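Local coordinates for protein Bd3459 (Bdellovibrio bacteriovorus, PDB 5CEC) that probably acts as a serine-type D-Ala-D-Ala peptidase of the S13 family during predation and is bound by its ankyrin-repeat immunity protein Bd3460, at residues A[148-152]-A[153-157]; A[184-188]-A[189-193]; A[238-241]-A[242-246]. The protein carries 1 engineered substitution. All coordinates share one frame; numbering follows the deposited sequence.

Contact 1: A[148-152]-A[153-157]; sequences AWLAE and EKPMI. With SO4 (sulfate ion), chain H; SO4 (sulfate ion), chain E.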
ATOM      1  N   ALA A 148     -16.196   3.185   9.312  1.00 16.25           N
ATOM      2  CA  ALA A 148     -16.102   2.068   8.355  1.00 16.09           C
ATOM      3  C   ALA A 148     -15.285   1.016   9.051  1.00 15.91           C
ATOM      4  O   ALA A 148     -14.077   1.160   9.212  1.00 15.66           O
ATOM      5  CB  ALA A 148     -15.407   2.494   7.079  1.00 18.01           C
ATOM      6  N   TRP A 149     -15.935  -0.063   9.461  1.00 15.90           N
ATOM      7  CA  TRP A 149     -15.273  -1.021  10.295  1.00 16.49           C
ATOM      8  C   TRP A 149     -13.959  -1.526   9.717  1.00 16.25           C
ATOM      9  O   TRP A 149     -12.941  -1.597  10.425  1.00 16.51           O
ATOM     10  CB  TRP A 149     -16.210  -2.191  10.591  1.00 16.91           C
ATOM     11  CG  TRP A 149     -15.832  -2.999  11.753  1.00 17.86           C
ATOM     12  CD1 TRP A 149     -15.416  -4.300  11.756  1.00 18.35           C
ATOM     13  CD2 TRP A 149     -15.846  -2.586  13.115  1.00 18.23           C
ATOM     14  NE1 TRP A 149     -15.158  -4.714  13.043  1.00 18.95           N
ATOM     15  CE2 TRP A 149     -15.432  -3.689  13.899  1.00 17.98           C
ATOM     16  CE3 TRP A 149     -16.193  -1.405  13.767  1.00 18.59           C
ATOM     17  CZ2 TRP A 149     -15.326  -3.625  15.293  1.00 19.05           C
ATOM     18  CZ3 TRP A 149     -16.097  -1.356  15.148  1.00 18.92           C
ATOM     19  CH2 TRP A 149     -15.671  -2.453  15.895  1.00 18.59           C
ATOM     20  N   LEU A 150     -13.977  -1.844   8.422  1.00 16.22           N
ATOM     21  CA  LEU A 150     -12.822  -2.416   7.730  1.00 17.74           C
ATOM     22  C   LEU A 150     -11.919  -1.338   7.077  1.00 17.74           C
ATOM     23  O   LEU A 150     -11.162  -1.635   6.146  1.00 18.22           O
ATOM     24  CB  LEU A 150     -13.269  -3.488   6.718  1.00 20.18           C
ATOM     25  CG  LEU A 150     -14.038  -4.654   7.326  1.00 21.57           C
ATOM     26  CD1 LEU A 150     -14.451  -5.603   6.215  1.00 24.68           C
ATOM     27  CD2 LEU A 150     -13.264  -5.398   8.406  1.00 23.14           C
ATOM     28  N   ALA A 151     -11.936  -0.120   7.626  1.00 16.96           N
ATOM     29  CA  ALA A 151     -11.172   1.009   7.036  1.00 17.71           C
ATOM     30  C   ALA A 151      -9.709   0.694   6.721  1.00 17.53           C
ATOM     31  O   ALA A 151      -9.165   1.249   5.786  1.00 18.97           O
ATOM     32  CB  ALA A 151     -11.238   2.193   7.972  1.00 18.89           C
ATOM     33  N   GLU A 152      -9.057  -0.102   7.574  1.00 17.66           N
ATOM     34  CA  GLU A 152      -7.665  -0.499   7.422  1.00 19.55           C
ATOM     35  C   GLU A 152      -7.426  -1.904   6.969  1.00 18.74           C
ATOM     36  O   GLU A 152      -6.303  -2.398   7.119  1.00 20.31           O
ATOM     37  CB  GLU A 152      -7.013  -0.553   8.803  1.00 26.69           C
ATOM     38  CG  GLU A 152      -7.014   0.674   9.545  1.00 28.30           C
ATOM     39  CD  GLU A 152      -6.081   0.586  10.717  1.00 20.80           C
ATOM     40  OE1 GLU A 152      -4.887   0.726  10.496  1.00 20.08           O
ATOM     41  OE2 GLU A 152      -6.588   0.460  11.824  1.00 18.50           O
ATOM     42  N   GLU A 153      -8.448  -2.551   6.440  1.00 18.92           N
ATOM     43  CA  GLU A 153      -8.395  -3.971   6.152  1.00 19.49           C
ATOM     44  C   GLU A 153      -8.901  -4.246   4.751  1.00 19.74           C
ATOM     45  O   GLU A 153      -9.539  -3.424   4.132  1.00 19.50           O
ATOM     46  CB  GLU A 153      -9.205  -4.733   7.222  1.00 19.62           C
ATOM     47  CG  GLU A 153      -8.577  -4.654   8.600  1.00 20.03           C
ATOM     48  CD  GLU A 153      -9.529  -5.037   9.714  1.00 21.86           C
ATOM     49  OE1 GLU A 153     -10.168  -6.118   9.638  1.00 23.82           O
ATOM     50  OE2 GLU A 153      -9.629  -4.259  10.674  1.00 21.13           O
ATOM     51  N   LYS A 154      -8.618  -5.433   4.265  1.00 20.65           N
ATOM     52  CA  LYS A 154      -9.090  -5.891   2.982  1.00 20.35           C
ATOM     53  C   LYS A 154     -10.552  -6.241   3.161  1.00 20.40           C
ATOM     54  O   LYS A 154     -10.908  -6.807   4.214  1.00 22.76           O
ATOM     55  CB  LYS A 154      -8.324  -7.138   2.559  1.00 21.55           C
ATOM     56  CG  LYS A 154      -6.848  -6.881   2.461  1.00 24.46           C
ATOM     57  CD  LYS A 154      -6.112  -8.057   1.934  1.00 27.36           C
ATOM     58  CE  LYS A 154      -4.673  -7.653   1.794  1.00 29.88           C
ATOM     59  NZ  LYS A 154      -3.851  -8.799   1.389  1.00 31.55           N
ATOM     60  N   PRO A 155     -11.419  -5.931   2.201  1.00 20.44           N
ATOM     61  CA  PRO A 155     -11.113  -5.412   0.866  1.00 18.93           C
ATOM     62  C   PRO A 155     -11.183  -3.896   0.713  1.00 19.29           C
ATOM     63  O   PRO A 155     -11.135  -3.402  -0.418  1.00 19.88           O
ATOM     64  CB  PRO A 155     -12.217  -6.053   0.024  1.00 19.87           C
ATOM     65  CG  PRO A 155     -13.381  -6.072   0.943  1.00 21.82           C
ATOM     66  CD  PRO A 155     -12.827  -6.347   2.304  1.00 22.55           C
ATOM     67  N   MET A 156     -11.288  -3.127   1.800  1.00 19.27           N
ATOM     68  CA  MET A 156     -11.414  -1.683   1.656  1.00 18.25           C
ATOM     69  C   MET A 156     -10.115  -1.013   1.237  1.00 17.50           C
ATOM     70  O   MET A 156     -10.142   0.051   0.611  1.00 19.86           O
ATOM     71  CB  MET A 156     -11.903  -1.041   2.951  1.00 19.28           C
ATOM     72  CG  MET A 156     -13.261  -1.527   3.385  1.00 19.68           C
ATOM     73  SD  MET A 156     -14.023  -0.336   4.514  1.00 22.50           S
ATOM     74  CE  MET A 156     -14.721   0.755   3.311  1.00 22.30           C
ATOM     75  N   ILE A 157      -8.982  -1.589   1.604  1.00 17.21           N
ATOM     76  CA  ILE A 157      -7.682  -1.036   1.217  1.00 17.76           C
ATOM     77  C   ILE A 157      -7.642  -0.828  -0.308  1.00 16.91           C
ATOM     78  O   ILE A 157      -7.259   0.239  -0.805  1.00 17.85           O
ATOM     79  CB  ILE A 157      -6.507  -1.949   1.662  1.00 18.74           C
ATOM     80  CG1 ILE A 157      -6.343  -1.940   3.191  1.00 19.24           C
ATOM     81  CG2 ILE A 157      -5.196  -1.532   0.995  1.00 18.24           C
ATOM     82  CD1 ILE A 157      -5.570  -3.112   3.741  1.00 19.84           C
TER
HETATM   83  S   SO4 H 301      -4.126 -11.228   4.468  1.00 33.55           S
HETATM   84  O1  SO4 H 301      -3.279 -11.586   5.645  1.00 39.33           O
HETATM   85  O2  SO4 H 301      -3.298 -11.106   3.236  1.00 30.89           O
HETATM   86  O3  SO4 H 301      -5.151 -12.259   4.280  1.00 32.99           O
HETATM   87  O4  SO4 H 301      -4.779  -9.929   4.815  1.00 36.39           O
HETATM   88  S   SO4 E 503     -15.403  -8.906  13.986  1.00 32.41           S
HETATM   89  O1  SO4 E 503     -14.001  -9.291  13.673  1.00 31.28           O
HETATM   90  O2  SO4 E 503     -16.364  -9.799  13.307  1.00 37.54           O
HETATM   91  O3  SO4 E 503     -15.660  -7.472  13.785  1.00 35.62           O
HETATM   92  O4  SO4 E 503     -15.670  -9.088  15.462  1.00 36.61           O
HETATM   93  O   HOH W   1     -10.172  -1.618  10.030  1.00 16.76           O

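Contact 2: A[184-188]-A[189-193]; sequences TAISP and GYYTI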
ATOM      1  N   THR A 184     -21.180  -4.714  19.818  1.00 19.98           N
ATOM      2  CA  THR A 184     -21.202  -6.162  20.007  1.00 21.63           C
ATOM      3  C   THR A 184     -19.838  -6.680  20.451  1.00 20.98           C
ATOM      4  O   THR A 184     -18.828  -5.991  20.375  1.00 22.13           O
ATOM      5  CB  THR A 184     -21.661  -6.877  18.723  1.00 23.09           C
ATOM      6  OG1 THR A 184     -20.688  -6.676  17.694  1.00 23.93           O
ATOM      7  CG2 THR A 184     -23.012  -6.339  18.249  1.00 23.83           C
ATOM      8  N   ALA A 185     -19.816  -7.926  20.886  1.00 22.45           N
ATOM      9  CA  ALA A 185     -18.647  -8.521  21.501  1.00 22.35           C
ATOM     10  C   ALA A 185     -17.379  -8.256  20.692  1.00 22.37           C
ATOM     11  O   ALA A 185     -17.318  -8.516  19.491  1.00 24.35           O
ATOM     12  CB  ALA A 185     -18.843 -10.014  21.686  1.00 24.86           C
ATOM     13  N   ILE A 186     -16.361  -7.762  21.373  1.00 22.52           N
ATOM     14  CA  ILE A 186     -15.092  -7.416  20.733  1.00 21.05           C
ATOM     15  C   ILE A 186     -14.286  -8.682  20.453  1.00 21.97           C
ATOM     16  O   ILE A 186     -14.077  -9.510  21.342  1.00 23.15           O
ATOM     17  CB  ILE A 186     -14.304  -6.433  21.615  1.00 22.18           C
ATOM     18  CG1 ILE A 186     -14.960  -5.063  21.495  1.00 22.30           C
ATOM     19  CG2 ILE A 186     -12.830  -6.364  21.232  1.00 21.88           C
ATOM     20  CD1 ILE A 186     -14.430  -4.022  22.459  1.00 23.99           C
ATOM     21  N   SER A 187     -13.818  -8.813  19.220  1.00 21.01           N
ATOM     22  CA  SER A 187     -12.978  -9.920  18.803  1.00 21.09           C
ATOM     23  C   SER A 187     -11.716 -10.020  19.651  1.00 20.13           C
ATOM     24  O   SER A 187     -10.873  -9.107  19.613  1.00 20.48           O
ATOM     25  CB  SER A 187     -12.551  -9.737  17.345  1.00 22.11           C
ATOM     26  OG  SER A 187     -11.548 -10.649  17.004  1.00 24.88           O
ATOM     27  N   PRO A 188     -11.560 -11.131  20.391  1.00 23.90           N
ATOM     28  CA  PRO A 188     -10.328 -11.205  21.189  1.00 23.18           C
ATOM     29  C   PRO A 188      -9.023 -11.207  20.384  1.00 22.88           C
ATOM     30  O   PRO A 188      -8.026 -10.646  20.834  1.00 23.25           O
ATOM     31  CB  PRO A 188     -10.503 -12.475  22.019  1.00 25.20           C
ATOM     32  CG  PRO A 188     -11.944 -12.793  21.946  1.00 28.59           C
ATOM     33  CD  PRO A 188     -12.510 -12.214  20.712  1.00 25.73           C
ATOM     34  N   GLY A 189      -9.044 -11.777  19.190  1.00 23.58           N
ATOM     35  CA  GLY A 189      -7.838 -11.852  18.377  1.00 23.55           C
ATOM     36  C   GLY A 189      -7.453 -10.483  17.837  1.00 23.12           C
ATOM     37  O   GLY A 189      -6.313 -10.024  18.033  1.00 25.54           O
ATOM     38  N   TYR A 190      -8.400  -9.798  17.204  1.00 22.09           N
ATOM     39  CA  TYR A 190      -8.090  -8.464  16.669  1.00 20.50           C
ATOM     40  C   TYR A 190      -7.787  -7.482  17.795  1.00 20.52           C
ATOM     41  O   TYR A 190      -6.916  -6.620  17.640  1.00 22.07           O
ATOM     42  CB  TYR A 190      -9.210  -7.906  15.816  1.00 22.21           C
ATOM     43  CG  TYR A 190      -9.287  -8.483  14.454  1.00 23.52           C
ATOM     44  CD1 TYR A 190      -8.473  -8.021  13.431  1.00 24.67           C
ATOM     45  CD2 TYR A 190     -10.180  -9.511  14.165  1.00 26.21           C
ATOM     46  CE1 TYR A 190      -8.560  -8.550  12.163  1.00 27.11           C
ATOM     47  CE2 TYR A 190     -10.262 -10.060  12.891  1.00 26.24           C
ATOM     48  CZ  TYR A 190      -9.448  -9.575  11.900  1.00 26.34           C
ATOM     49  OH  TYR A 190      -9.520 -10.075  10.629  1.00 30.52           O
ATOM     50  N   TYR A 191      -8.495  -7.583  18.927  1.00 20.55           N
ATOM     51  CA  TYR A 191      -8.230  -6.660  20.027  1.00 21.19           C
ATOM     52  C   TYR A 191      -6.829  -6.874  20.600  1.00 20.89           C
ATOM     53  O   TYR A 191      -6.136  -5.903  20.837  1.00 20.35           O
ATOM     54  CB  TYR A 191      -9.285  -6.774  21.130  1.00 20.61           C
ATOM     55  CG  TYR A 191      -9.117  -5.710  22.182  1.00 20.79           C
ATOM     56  CD1 TYR A 191      -9.629  -4.431  22.012  1.00 20.62           C
ATOM     57  CD2 TYR A 191      -8.448  -5.987  23.371  1.00 20.05           C
ATOM     58  CE1 TYR A 191      -9.467  -3.452  22.965  1.00 20.70           C
ATOM     59  CE2 TYR A 191      -8.282  -5.020  24.336  1.00 21.48           C
ATOM     60  CZ  TYR A 191      -8.795  -3.744  24.133  1.00 21.28           C
ATOM     61  OH  TYR A 191      -8.644  -2.762  25.086  1.00 21.96           O
ATOM     62  N   THR A 192      -6.403  -8.132  20.825  1.00 22.96           N
ATOM     63  CA  THR A 192      -5.074  -8.340  21.429  1.00 24.13           C
ATOM     64  C   THR A 192      -3.930  -7.929  20.467  1.00 23.36           C
ATOM     65  O   THR A 192      -2.946  -7.353  20.903  1.00 23.36           O
ATOM     66  CB  THR A 192      -4.880  -9.744  22.032  1.00 28.51           C
ATOM     67  OG1 THR A 192      -4.863 -10.691  20.991  1.00 34.56           O
ATOM     68  CG2 THR A 192      -6.007 -10.062  23.035  1.00 29.11           C
ATOM     69  N   ILE A 193      -4.116  -8.119  19.158  1.00 22.88           N
ATOM     70  CA  ILE A 193      -3.129  -7.650  18.171  1.00 23.14           C
ATOM     71  C   ILE A 193      -2.990  -6.140  18.303  1.00 22.23           C
ATOM     72  O   ILE A 193      -1.872  -5.623  18.384  1.00 22.42           O
ATOM     73  CB  ILE A 193      -3.517  -8.066  16.737  1.00 23.85           C
ATOM     74  CG1 ILE A 193      -3.408  -9.591  16.553  1.00 26.94           C
ATOM     75  CG2 ILE A 193      -2.670  -7.320  15.688  1.00 25.02           C
ATOM     76  CD1 ILE A 193      -4.114 -10.100  15.315  1.00 29.18           C
TER
HETATM   77  O   HOH W   2     -10.914 -13.553  17.960  1.00 29.67           O

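Contact 3: A[238-241]-A[242-246]; sequences APLK and TILKR. With SO4 (sulfate ion), chain D.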
ATOM      1  N   ALA A 238      -4.600  10.130  15.944  1.00 15.80           N
ATOM      2  CA  ALA A 238      -3.171  10.286  15.662  1.00 16.24           C
ATOM      3  C   ALA A 238      -2.995  11.492  14.725  1.00 15.91           C
ATOM      4  O   ALA A 238      -3.919  11.859  13.973  1.00 16.98           O
ATOM      5  CB  ALA A 238      -2.602   8.997  15.031  1.00 17.87           C
ATOM      6  N   PRO A 239      -1.804  12.084  14.741  1.00 16.51           N
ATOM      7  CA  PRO A 239      -1.615  13.222  13.839  1.00 16.92           C
ATOM      8  C   PRO A 239      -1.752  12.807  12.377  1.00 15.93           C
ATOM      9  O   PRO A 239      -1.520  11.645  12.003  1.00 16.08           O
ATOM     10  CB  PRO A 239      -0.211  13.715  14.146  1.00 19.18           C
ATOM     11  CG  PRO A 239       0.456  12.659  14.947  1.00 21.39           C
ATOM     12  CD  PRO A 239      -0.608  11.792  15.554  1.00 17.88           C
ATOM     13  N   LEU A 240      -2.075  13.791  11.543  1.00 15.25           N
ATOM     14  CA  LEU A 240      -2.259  13.540  10.123  1.00 15.06           C
ATOM     15  C   LEU A 240      -1.079  12.816   9.479  1.00 15.14           C
ATOM     16  O   LEU A 240      -1.292  11.917   8.666  1.00 15.74           O
ATOM     17  CB  LEU A 240      -2.543  14.851   9.381  1.00 15.47           C
ATOM     18  CG  LEU A 240      -2.754  14.724   7.880  1.00 15.34           C
ATOM     19  CD1 LEU A 240      -4.013  13.958   7.538  1.00 16.31           C
ATOM     20  CD2 LEU A 240      -2.720  16.084   7.215  1.00 18.24           C
ATOM     21  N   LYS A 241       0.144  13.166   9.864  1.00 14.93           N
ATOM     22  CA  LYS A 241       1.313  12.494   9.294  1.00 16.10           C
ATOM     23  C   LYS A 241       1.209  10.962   9.464  1.00 15.08           C
ATOM     24  O   LYS A 241       1.630  10.224   8.592  1.00 15.11           O
ATOM     25  CB  LYS A 241       2.626  13.045   9.879  1.00 17.77           C
ATOM     26  CG  LYS A 241       2.781  12.811  11.377  1.00 20.94           C
ATOM     27  CD  LYS A 241       4.012  13.387  12.036  1.00 24.65           C
ATOM     28  CE  LYS A 241       3.970  13.022  13.507  1.00 28.06           C
ATOM     29  NZ  LYS A 241       5.225  13.289  14.239  1.00 33.49           N
ATOM     30  N   THR A 242       0.738  10.523  10.634  1.00 15.15           N
ATOM     31  CA  THR A 242       0.580   9.100  10.937  1.00 14.09           C
ATOM     32  C   THR A 242      -0.502   8.453  10.049  1.00 13.86           C
ATOM     33  O   THR A 242      -0.350   7.328   9.550  1.00 15.16           O
ATOM     34  CB  THR A 242       0.270   8.899  12.417  1.00 15.83           C
ATOM     35  OG1 THR A 242       1.306   9.514  13.176  1.00 19.23           O
ATOM     36  CG2 THR A 242       0.089   7.435  12.785  1.00 16.69           C
ATOM     37  N   ILE A 243      -1.618   9.139   9.935  1.00 13.51           N
ATOM     38  CA  ILE A 243      -2.715   8.680   9.067  1.00 13.71           C
ATOM     39  C   ILE A 243      -2.218   8.533   7.624  1.00 12.61           C
ATOM     40  O   ILE A 243      -2.498   7.538   6.932  1.00 13.66           O
ATOM     41  CB  ILE A 243      -3.928   9.635   9.157  1.00 14.32           C
ATOM     42  CG1 ILE A 243      -4.503   9.588  10.583  1.00 16.43           C
ATOM     43  CG2 ILE A 243      -4.987   9.283   8.079  1.00 14.76           C
ATOM     44  CD1 ILE A 243      -5.516  10.681  10.834  1.00 17.56           C
ATOM     45  N   LEU A 244      -1.475   9.539   7.174  1.00 13.81           N
ATOM     46  CA  LEU A 244      -0.882   9.518   5.831  1.00 13.38           C
ATOM     47  C   LEU A 244       0.133   8.389   5.659  1.00 13.51           C
ATOM     48  O   LEU A 244       0.126   7.679   4.654  1.00 14.23           O
ATOM     49  CB  LEU A 244      -0.236  10.868   5.493  1.00 13.91           C
ATOM     50  CG  LEU A 244      -1.222  12.025   5.382  1.00 14.32           C
ATOM     51  CD1 LEU A 244      -0.476  13.335   5.390  1.00 16.11           C
ATOM     52  CD2 LEU A 244      -2.106  11.953   4.156  1.00 15.08           C
ATOM     53  N   LYS A 245       0.977   8.196   6.679  1.00 13.30           N
ATOM     54  CA  LYS A 245       1.938   7.088   6.652  1.00 13.73           C
ATOM     55  C   LYS A 245       1.209   5.748   6.490  1.00 13.18           C
ATOM     56  O   LYS A 245       1.608   4.917   5.658  1.00 14.11           O
ATOM     57  CB  LYS A 245       2.781   7.069   7.928  1.00 15.17           C
ATOM     58  CG  LYS A 245       3.876   6.024   7.967  1.00 15.52           C
ATOM     59  CD  LYS A 245       5.103   6.406   7.193  1.00 14.82           C
ATOM     60  CE  LYS A 245       6.092   5.245   7.146  1.00 16.09           C
ATOM     61  NZ  LYS A 245       7.387   5.585   6.500  1.00 15.43           N
ATOM     62  N   ARG A 246       0.159   5.537   7.289  1.00 13.23           N
ATOM     63  CA  ARG A 246      -0.617   4.289   7.171  1.00 13.66           C
ATOM     64  C   ARG A 246      -1.185   4.165   5.745  1.00 12.97           C
ATOM     65  O   ARG A 246      -1.064   3.117   5.102  1.00 13.66           O
ATOM     66  CB  ARG A 246      -1.725   4.262   8.192  1.00 13.84           C
ATOM     67  CG  ARG A 246      -2.545   2.993   8.204  1.00 14.56           C
ATOM     68  CD  ARG A 246      -1.724   1.752   8.496  1.00 16.09           C
ATOM     69  NE  ARG A 246      -2.572   0.635   8.897  1.00 17.51           N
ATOM     70  CZ  ARG A 246      -2.173  -0.630   8.950  1.00 18.64           C
ATOM     71  NH1 ARG A 246      -0.981  -1.021   8.500  1.00 18.29           N
ATOM     72  NH2 ARG A 246      -3.015  -1.520   9.419  1.00 18.23           N
TER
HETATM   73  S   SO4 D 502      -1.187  -4.796   9.180  1.00 34.19           S
HETATM   74  O1  SO4 D 502      -0.554  -6.059   9.627  1.00 38.82           O
HETATM   75  O2  SO4 D 502      -0.162  -3.888   8.607  1.00 32.44           O
HETATM   76  O3  SO4 D 502      -1.953  -4.128  10.258  1.00 34.16           O
HETATM   77  O4  SO4 D 502      -2.104  -5.128   8.053  1.00 41.32           O

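Contact 1: A[148-152]-A[153-157]
Glu153 OE2 is held by a water and by Arg118: the water donates to it over 2.8 Å and Arg118 NE forms a salt bridge with it. The same water donates to Trp149 O at 2.8 Å and accepts from Glu152 N, so one molecule joins the carboxylate to two backbone groups earlier in the same loop. A direct bond runs from Glu153 N to Leu150 O (2.9 Å), with the donor well above the carbonyl plane. This bond closes the second of two overlapping type I beta turns, Ala148 to Ala151 and Leu150 to Glu153, in the loop between strand 135-141 and helix 167-182. The chain then passes through the cis peptide bond before Pro155 and folds Met156 back under the turns. With CG beside its backbone N (chi1 -61°), Met156 sets CG 3.9 Å from Leu150 CB and SD 4.1 Å from Ala148 CB, while Tyr254 of helix 253-262 packs on it as well. Leu150 crosses Glu153 at about a right angle, and Leu150 CD2 lies 3.4 Å from Glu153 OE1. Two sulfates, probably from the crystallisation liquor, bind the side chains of Trp149 and Lys154. Trp149 NE1 donates to O3 of one (2.9 Å) in a bent bond (137°), and Arg118 also binds this ion. Lys154 stretches out to the other sulfate and to Asn75 of the Bd3460 chain.

Contact 2: A[184-188]-A[189-193]
Ser187 OG accepts the backbone N-H of Tyr190 over 3.3 Å in a nearly straight bond (168°), capping the start of helix 188-200. With OG anti to the backbone N of its own residue (chi1 169°), the hydroxyl turns forward toward the first helical turn. It also lies in the plane of the Tyr190 ring, at the edge, 3.4 Å from Tyr190 CD2. A water completes the arrangement: it accepts from Gly189 N at 2.9 Å and is hydrogen-bonded to Ser187 OG as well. Pro188, the first helical residue, has no N-H to offer, so between the serine and the water the N-H groups of Gly189 and Tyr190 both find acceptors. Regular helical bonding follows at once, from Tyr191 N to Ser187 O (2.9 Å) and from Thr192 N to Pro188 O (3.0 Å). Pro188 O takes a second donor, Thr192 OG1 at 3.2 Å, because chi1 of 68° swings the threonine hydroxyl back over the preceding turn. Tyr191 OH is satisfied further away, by Ser206 O, and the Tyr190 ring makes a cation-pi contact with Arg118. Apolar contact accompanies the cap. Ile186 CG2 touches Tyr191 CB at 3.6 Å and meets the tyrosine ring obliquely, with Tyr122 of helix 118-130 and Pro209 packed against the isoleucine. A serine N-cap whose preceding residue, Ile186, packs on the fourth residue after the cap, Tyr191, is the N-terminal capping arrangement known as a hydrophobic staple; here it starts helix 188-200.

Contact 3: A[238-241]-A[242-246]
Leu240 and Leu244, one turn apart at the start of helix 240-250, form the tightly packed side of this contact: Leu240 CG lies 3.6 Å from Leu244 CD1, the two side chains running at a slant to each other. Leu240 rests on Ala80 and Leu84 and Leu244 on Thr77 and Val81, so the pair packs helix 240-250 against helix 72-84 in the core of the chain. Pro239 is the N-cap residue. Ile243 N donates to Pro239 O at 3.3 Å, in the carbonyl plane, and Thr242 N does so weakly. The next two bonds, Leu244 N to Leu240 O (2.8 Å) and Lys245 N to Lys241 O (2.9 Å), continue the alpha-helical pattern. Ile243 keeps to the buried side too, its CD1 reaching 3.7 Å from Ala238 O.

Packing is less complete round Lys241 and Thr242, both only partly buried. Thr242 CG2 leans on Ala238 CB (3.8 Å), whereas Lys241 sends an extended chain away to Tyr326 OH. Lys245 also leaves the contact, but inward, to a salt bridge with Asp338 and to Ser329 O. Arg246, its CG anti to the backbone N (chi1 -177°) and its chain bent at chi2 (60°), carries its guanidinium to Glu152, in a salt bridge through NE, and to a sulfate probably from the crystallisation liquor: NH2 donates to O3, and Arg246 NH1 meets sulfate O2 at 3.0 Å in an almost perfectly straight bond (178°).

How the contacts relate
Contact 3 lies in the core, near the centre of the chain, whereas contacts 1 and 2 are at the surface, contact 2 farthest out. Contacts 2 and 3 both begin helices: contact 2 is capped by a serine hydroxyl and a water, whereas the N-cap residue of contact 3 is a proline, which has no hydroxyl to offer. Contact 1 is a loop relying on turns, a shared water and ionic partners, and it alone meets Bd3460. Contacts 1 and 3 both pack on helix 253-262, contacts 1 and 2 both on helix 118-130. Glu152 OE1 makes a 2.8 Å salt bridge with Arg246 NE of contact 3, and Glu153 packs against Tyr190 of contact 2; contacts 2 and 3 do not touch.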